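Local coordinates for protein p450 cytochrome, putative (Rippkaea orientalis, PDB 6Y01) that probably carries the molybdenum cofactor, binding it on a Rossmann-type fold as a Moco carrier protein of a phototrophic bacterium, at residues N150-N153 against N154-I158. Numbering follows the deposited sequence.
Sequences NLSN and NQVWI
Ser152 and Gln155 face each other across a type I' beta turn that follows helix 142-151, with Val156 just beyond it, leading into strand 157-158. Ser152 OG stands between the backbone N and the carbonyl carbon (chi1 72°), turning the oxygen toward the N-H groups of Gln155 and Val156. The hydroxyl donates its hydrogen to Phe148 O, one turn back in the helix, so the oxygen can only accept from the amides. Gln155 N lies 3.2 Å and Val156 N 3.3 Å from Ser152 OG, both weak bonds. Ser152 O closes the turn, taking Gln155 N at 3.2 Å from well above its carbonyl plane. Beside OG, Val156 CG1 packs at 3.8 Å, and the buried valine continues onto Val135 and Leu137 of the neighbouring strand. Asn153, with positive phi, completes a Schellman motif. Its carbonyl receives the side chain of Gln155, which bends at chi2 (-55°), bringing NE2 to 3.2 Å from Asn153 O. That bond is fairly straight (164° at the hydrogen), with the acceptor nearly in the glutamine amide plane. The link from helix to strand thus rests on several polar bonds, two weak, with Gln155 N shared between Ser152 OG and O.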
loop_
_atom_site.group_PDB
_atom_site.type_symbol
_atom_site.label_atom_id
_atom_site.label_comp_id
_atom_site.label_asym_id
_atom_site.label_seq_id
_atom_site.Cartn_x
_atom_site.Cartn_y
_atom_site.Cartn_z
ATOM N N ASN D 150 -1.893 14.739 24.648
ATOM C CA ASN D 150 -3.337 14.554 24.931
ATOM C C ASN D 150 -3.863 13.303 24.204
ATOM O O ASN D 150 -4.483 12.438 24.854
ATOM C CB ASN D 150 -4.152 15.769 24.509
ATOM C CG ASN D 150 -3.890 17.002 25.340
ATOM O OD1 ASN D 150 -3.263 16.932 26.398
ATOM N ND2 ASN D 150 -4.383 18.142 24.870
ATOM N N LEU D 151 -3.579 13.181 22.910
ATOM C CA LEU D 151 -4.145 12.092 22.088
ATOM C C LEU D 151 -3.506 10.753 22.416
ATOM O O LEU D 151 -4.125 9.721 22.101
ATOM C CB LEU D 151 -3.996 12.401 20.601
ATOM C CG LEU D 151 -4.893 13.536 20.107
ATOM C CD1 LEU D 151 -4.630 13.820 18.662
ATOM C CD2 LEU D 151 -6.370 13.262 20.356
ATOM N N SER D 152 -2.306 10.753 22.990
ATOM C CA SER D 152 -1.577 9.503 23.276
ATOM C C SER D 152 -1.690 9.134 24.750
ATOM O O SER D 152 -1.026 8.189 25.165
ATOM C CB SER D 152 -0.103 9.601 22.858
ATOM O OG SER D 152 0.626 10.460 23.730
ATOM N N ASN D 153 -2.480 9.879 25.510
ATOM C CA ASN D 153 -2.565 9.716 26.981
ATOM C C ASN D 153 -1.137 9.699 27.552
ATOM O O ASN D 153 -0.776 8.802 28.343
ATOM C CB ASN D 153 -3.320 8.441 27.351
ATOM C CG ASN D 153 -3.805 8.462 28.782
ATOM O OD1 ASN D 153 -3.912 9.524 29.412
ATOM N ND2 ASN D 153 -4.091 7.283 29.309
ATOM N N ASN D 154 -0.356 10.678 27.124
ATOM C CA ASN D 154 0.983 10.976 27.671
ATOM C C ASN D 154 1.987 9.868 27.374
ATOM O O ASN D 154 2.977 9.763 28.129
ATOM C CB ASN D 154 0.947 11.261 29.176
ATOM C CG ASN D 154 0.111 12.474 29.480
ATOM O OD1 ASN D 154 0.332 13.529 28.892
ATOM N ND2 ASN D 154 -0.826 12.326 30.414
ATOM N N GLN D 155 1.782 9.072 26.320
ATOM C CA GLN D 155 2.772 8.014 25.968
ATOM C C GLN D 155 3.942 8.575 25.133
ATOM O O GLN D 155 4.981 8.012 25.149
ATOM C CB GLN D 155 2.054 6.828 25.320
ATOM C CG GLN D 155 1.081 6.175 26.289
ATOM C CD GLN D 155 1.726 5.738 27.598
ATOM O OE1 GLN D 155 2.668 4.934 27.606
ATOM N NE2 GLN D 155 1.283 6.322 28.713
ATOM N N VAL D 156 3.761 9.674 24.462
ATOM C CA VAL D 156 4.835 10.330 23.699
ATOM C C VAL D 156 5.911 10.870 24.654
ATOM O O VAL D 156 5.621 11.308 25.750
ATOM C CB VAL D 156 4.203 11.417 22.825
ATOM C CG1 VAL D 156 3.746 12.603 23.636
ATOM C CG2 VAL D 156 5.143 11.845 21.748
ATOM N N TRP D 157 7.152 10.834 24.215
ATOM C CA TRP D 157 8.301 11.393 24.973
ATOM C C TRP D 157 8.785 12.678 24.311
ATOM O O TRP D 157 8.776 12.766 23.092
ATOM C CB TRP D 157 9.454 10.396 25.012
ATOM C CG TRP D 157 9.288 9.343 26.059
ATOM C CD1 TRP D 157 9.674 9.389 27.374
ATOM C CD2 TRP D 157 8.785 8.033 25.835
ATOM N NE1 TRP D 157 9.393 8.200 27.990
ATOM C CE2 TRP D 157 8.841 7.350 27.066
ATOM C CE3 TRP D 157 8.271 7.393 24.714
ATOM C CZ2 TRP D 157 8.392 6.044 27.202
ATOM C CZ3 TRP D 157 7.810 6.103 24.852
ATOM C CH2 TRP D 157 7.894 5.431 26.069
ATOM N N ILE D 158 9.207 13.631 25.112
ATOM C CA ILE D 158 9.764 14.917 24.652
ATOM C C ILE D 158 11.250 14.941 25.013
ATOM O O ILE D 158 11.581 14.886 26.185
ATOM C CB ILE D 158 9.050 16.118 25.286
ATOM C CG1 ILE D 158 7.532 15.983 25.170
ATOM C CG2 ILE D 158 9.571 17.406 24.665
ATOM C CD1 ILE D 158 7.017 15.968 23.794
#